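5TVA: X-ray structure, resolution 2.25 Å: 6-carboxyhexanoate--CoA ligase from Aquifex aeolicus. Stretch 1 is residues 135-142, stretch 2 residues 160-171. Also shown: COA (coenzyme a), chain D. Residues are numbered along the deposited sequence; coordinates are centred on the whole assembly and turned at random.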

# COMPACT_ATOMS: atom_id res chain seq x y z
N ARG A 135 -1.25 9.06 2.32
CA ARG A 135 -0.32 8.30 1.50
C ARG A 135 0.83 7.83 2.37
O ARG A 135 1.47 8.65 3.04
CB ARG A 135 0.24 9.15 0.35
CG ARG A 135 -0.46 9.02 -0.98
CD ARG A 135 0.15 10.03 -1.96
NE ARG A 135 -0.85 10.99 -2.42
CZ ARG A 135 -0.81 12.30 -2.24
NH1 ARG A 135 0.19 12.90 -1.61
NH2 ARG A 135 -1.82 13.03 -2.70
N THR A 136 1.09 6.52 2.36
CA THR A 136 2.31 6.00 2.96
C THR A 136 3.48 6.30 2.04
O THR A 136 3.42 5.99 0.85
CB THR A 136 2.19 4.48 3.17
OG1 THR A 136 1.05 4.18 3.99
CG2 THR A 136 3.45 3.92 3.79
N ILE A 137 4.55 6.90 2.59
CA ILE A 137 5.74 7.27 1.82
C ILE A 137 6.97 7.03 2.68
O ILE A 137 6.87 6.58 3.83
CB ILE A 137 5.72 8.73 1.30
CG1 ILE A 137 5.68 9.76 2.43
CG2 ILE A 137 4.54 8.98 0.30
CD1 ILE A 137 6.11 11.15 1.95
N HIS A 138 8.14 7.32 2.11
CA HIS A 138 9.41 7.29 2.85
C HIS A 138 9.69 5.90 3.42
O HIS A 138 10.05 5.73 4.59
CB HIS A 138 9.43 8.33 3.97
CG HIS A 138 9.62 9.74 3.49
ND1 HIS A 138 10.12 10.04 2.24
CD2 HIS A 138 9.39 10.92 4.10
CE1 HIS A 138 10.18 11.35 2.09
NE2 HIS A 138 9.75 11.91 3.21
N PHE A 139 9.51 4.90 2.57
CA PHE A 139 9.82 3.51 2.88
C PHE A 139 10.51 2.90 1.67
O PHE A 139 10.25 3.31 0.54
CB PHE A 139 8.54 2.71 3.23
CG PHE A 139 7.63 2.52 2.08
CD1 PHE A 139 7.79 1.41 1.20
CD2 PHE A 139 6.64 3.44 1.81
CE1 PHE A 139 6.98 1.25 0.08
CE2 PHE A 139 5.81 3.28 0.72
CZ PHE A 139 5.99 2.17 -0.17
N ASP A 140 11.39 1.93 1.92
CA ASP A 140 12.02 1.17 0.85
C ASP A 140 12.63 -0.10 1.45
O ASP A 140 12.91 -0.16 2.65
CB ASP A 140 13.09 2.00 0.12
CG ASP A 140 13.46 1.41 -1.26
OD1 ASP A 140 12.81 0.45 -1.72
OD2 ASP A 140 14.39 1.97 -1.90
N TRP A 141 12.78 -1.11 0.60
CA TRP A 141 13.64 -2.26 0.93
C TRP A 141 15.08 -1.79 1.08
O TRP A 141 15.60 -1.09 0.21
CB TRP A 141 13.58 -3.35 -0.16
CG TRP A 141 12.25 -4.01 -0.35
CD1 TRP A 141 11.37 -3.78 -1.36
CD2 TRP A 141 11.64 -4.97 0.51
NE1 TRP A 141 10.25 -4.54 -1.19
CE2 TRP A 141 10.39 -5.29 -0.05
CE3 TRP A 141 12.01 -5.57 1.71
CZ2 TRP A 141 9.52 -6.21 0.54
CZ3 TRP A 141 11.15 -6.49 2.30
CH2 TRP A 141 9.92 -6.80 1.71
N LYS A 142 15.72 -2.21 2.16
CA LYS A 142 17.13 -1.91 2.37
C LYS A 142 17.99 -2.31 1.17
O LYS A 142 18.86 -1.55 0.73
CB LYS A 142 17.62 -2.62 3.64
CG LYS A 142 19.10 -2.44 3.92
CD LYS A 142 19.40 -2.82 5.35
CE LYS A 142 20.75 -2.31 5.76
NZ LYS A 142 20.75 -0.83 5.70
N THR A 160 3.86 -7.54 -5.99
CA THR A 160 4.02 -8.08 -4.65
C THR A 160 5.21 -7.45 -3.95
O THR A 160 5.12 -7.04 -2.78
CB THR A 160 4.15 -9.60 -4.70
OG1 THR A 160 2.97 -10.13 -5.28
CG2 THR A 160 4.30 -10.16 -3.29
N VAL A 161 6.34 -7.37 -4.65
CA VAL A 161 7.53 -6.76 -4.06
C VAL A 161 7.22 -5.37 -3.53
O VAL A 161 7.58 -5.02 -2.40
CB VAL A 161 8.69 -6.74 -5.08
CG1 VAL A 161 9.89 -5.99 -4.54
CG2 VAL A 161 9.07 -8.19 -5.47
N ASP A 162 6.49 -4.57 -4.33
CA ASP A 162 6.20 -3.18 -3.95
C ASP A 162 5.18 -3.11 -2.82
O ASP A 162 5.37 -2.36 -1.86
CB ASP A 162 5.67 -2.42 -5.16
CG ASP A 162 6.75 -2.06 -6.15
OD1 ASP A 162 7.95 -2.16 -5.79
OD2 ASP A 162 6.37 -1.71 -7.29
N ALA A 163 4.08 -3.87 -2.92
CA ALA A 163 3.02 -3.81 -1.92
C ALA A 163 3.49 -4.34 -0.56
O ALA A 163 3.09 -3.79 0.48
CB ALA A 163 1.78 -4.56 -2.40
N LEU A 164 4.34 -5.36 -0.55
CA LEU A 164 4.87 -5.86 0.72
C LEU A 164 5.58 -4.76 1.49
O LEU A 164 5.36 -4.59 2.69
CB LEU A 164 5.81 -7.04 0.49
CG LEU A 164 5.17 -8.43 0.52
CD1 LEU A 164 6.08 -9.49 -0.11
CD2 LEU A 164 4.81 -8.80 1.96
N ALA A 165 6.48 -4.03 0.83
CA ALA A 165 7.24 -3.01 1.54
C ALA A 165 6.30 -1.96 2.10
O ALA A 165 6.52 -1.46 3.21
CB ALA A 165 8.29 -2.38 0.63
N LEU A 166 5.23 -1.64 1.37
CA LEU A 166 4.26 -0.63 1.78
C LEU A 166 3.44 -1.08 3.00
O LEU A 166 3.26 -0.30 3.94
CB LEU A 166 3.36 -0.29 0.59
CG LEU A 166 2.20 0.72 0.46
CD1 LEU A 166 1.69 1.29 1.73
CD2 LEU A 166 2.55 1.86 -0.50
N THR A 167 2.89 -2.31 2.98
CA THR A 167 2.16 -2.80 4.15
C THR A 167 3.06 -2.91 5.35
O THR A 167 2.60 -2.74 6.49
CB THR A 167 1.59 -4.20 3.99
OG1 THR A 167 2.33 -4.99 3.03
CG2 THR A 167 0.17 -4.16 3.75
N PHE A 168 4.29 -3.34 5.14
CA PHE A 168 5.08 -3.59 6.33
C PHE A 168 5.33 -2.29 7.05
O PHE A 168 5.30 -2.26 8.29
CB PHE A 168 6.37 -4.32 6.00
CG PHE A 168 7.08 -4.76 7.23
CD1 PHE A 168 6.57 -5.82 7.98
CD2 PHE A 168 8.19 -4.08 7.70
CE1 PHE A 168 7.20 -6.22 9.15
CE2 PHE A 168 8.82 -4.47 8.87
CZ PHE A 168 8.32 -5.55 9.59
N LYS A 169 5.53 -1.19 6.30
CA LYS A 169 5.65 0.11 6.93
C LYS A 169 4.37 0.48 7.66
O LYS A 169 4.42 0.96 8.80
CB LYS A 169 6.01 1.19 5.91
CG LYS A 169 6.88 2.32 6.53
CD LYS A 169 6.29 3.71 6.34
CE LYS A 169 7.24 4.76 6.90
NZ LYS A 169 6.77 6.15 6.64
N ASN A 170 3.21 0.28 7.02
CA ASN A 170 1.93 0.57 7.66
C ASN A 170 1.83 -0.14 9.01
O ASN A 170 1.59 0.50 10.04
CB ASN A 170 0.77 0.16 6.76
CG ASN A 170 0.67 1.02 5.51
OD1 ASN A 170 1.30 2.07 5.42
ND2 ASN A 170 -0.10 0.56 4.52
N LEU A 171 2.07 -1.45 9.02
CA LEU A 171 2.01 -2.21 10.26
C LEU A 171 3.07 -1.75 11.26
O LEU A 171 2.80 -1.71 12.46
CB LEU A 171 2.16 -3.71 9.98
CG LEU A 171 1.12 -4.29 9.03
CD1 LEU A 171 1.37 -5.79 8.80
CD2 LEU A 171 -0.30 -4.02 9.55
N1A COA D . -1.76 8.64 -6.52
C2A COA D . -2.39 9.70 -7.02
N3A COA D . -1.85 10.92 -6.98
C4A COA D . -0.65 11.11 -6.40
C5A COA D . 0.04 10.02 -5.85
C6A COA D . -0.57 8.75 -5.94
N6A COA D . 0.14 7.54 -5.35
N7A COA D . 1.20 10.46 -5.35
C8A COA D . 1.26 11.76 -5.56
N9A COA D . 0.17 12.16 -6.21
C1B COA D . -0.04 13.62 -6.48
C2B COA D . -1.03 14.22 -6.99
O2B COA D . -2.34 13.76 -6.53
C3B COA D . -0.67 15.60 -6.12
O3B COA D . -0.98 15.29 -4.74
P3B COA D . -2.23 15.87 -3.77
O7A COA D . -1.62 16.16 -2.43
O8A COA D . -2.89 17.09 -4.33
O9A COA D . -3.29 14.81 -3.58
C4B COA D . 0.61 15.79 -6.30
O4B COA D . 1.15 14.48 -6.96
C5B COA D . 1.46 16.10 -4.98
O5B COA D . 1.73 14.94 -4.28
P1A COA D . 3.13 14.64 -3.41
O1A COA D . 2.75 14.29 -1.97
O2A COA D . 4.11 15.79 -3.45
O3A COA D . 3.82 13.29 -4.06
P2A COA D . 5.45 12.85 -3.99
O4A COA D . 6.15 13.63 -5.11
O5A COA D . 6.09 13.27 -2.67
O6A COA D . 5.52 11.18 -4.26
CBP COA D . 4.77 8.71 -4.17
CCP COA D . 4.61 10.22 -3.64
CDP COA D . 4.21 8.60 -5.61
CEP COA D . 6.28 8.39 -4.34
CAP COA D . 4.04 7.66 -3.16
OAP COA D . 2.78 7.30 -3.59
C9P COA D . 4.79 6.31 -2.93
O9P COA D . 5.56 6.17 -2.01
N8P COA D . 4.56 5.17 -3.82
C7P COA D . 5.28 3.88 -3.63
C6P COA D . 4.34 2.72 -3.31
C5P COA D . 3.30 2.38 -4.43
O5P COA D . 2.65 3.22 -4.94
N4P COA D . 3.13 0.96 -4.82
C3P COA D . 2.14 0.60 -5.92
C2P COA D . 1.88 -0.91 -5.87
S1P COA D . 1.39 -1.24 -4.15

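The short strand 139-141 lies across helix 160-171, their axes 8.0 Å apart at closest approach and their directions 127° apart, closer to antiparallel than to parallel. Three hydrogen bonds join the stretches, each donated by the side chain of a buried residue.

Trp141 reaches the helix with its indole, and NE1 donates to Val161 O at 3.0 Å. The indole N-H, an otherwise costly donor to bury, is thus satisfied by a helix carbonyl; Ala165 CB sits over the face of the five-membered ring, 3.8 Å from its centroid, where a methyl fits closely.

Lys169 extends its aliphatic chain past Phe139, with CG 3.7 Å from Phe139 CB, before NZ donates to Ile137 O at 2.8 Å. The long side chain thus buries its methylenes while its ammonium serves a loop carbonyl, and it bonds elsewhere in the structure too. Thr136 OG1 donates to Asn170 OD1 at 2.6 Å; Asn170 ND2 is satisfied elsewhere, so both ends of the amide are used. Thr136 suits the spot because its hydroxyl, which also bonds elsewhere in the structure, sits beside a methyl, CG2, that packs 3.8 Å from Lys169 CD.

Between these polar ties, Phe139 offers a flat apolar surface. Leu166 CA lies over its face, 4.0 Å from the ring centroid, and Leu166 CD2 approaches Phe139 CZ at 3.5 Å. Both side chains also border coenzyme A, whose C6P is 3.4 Å from Leu166 CD2.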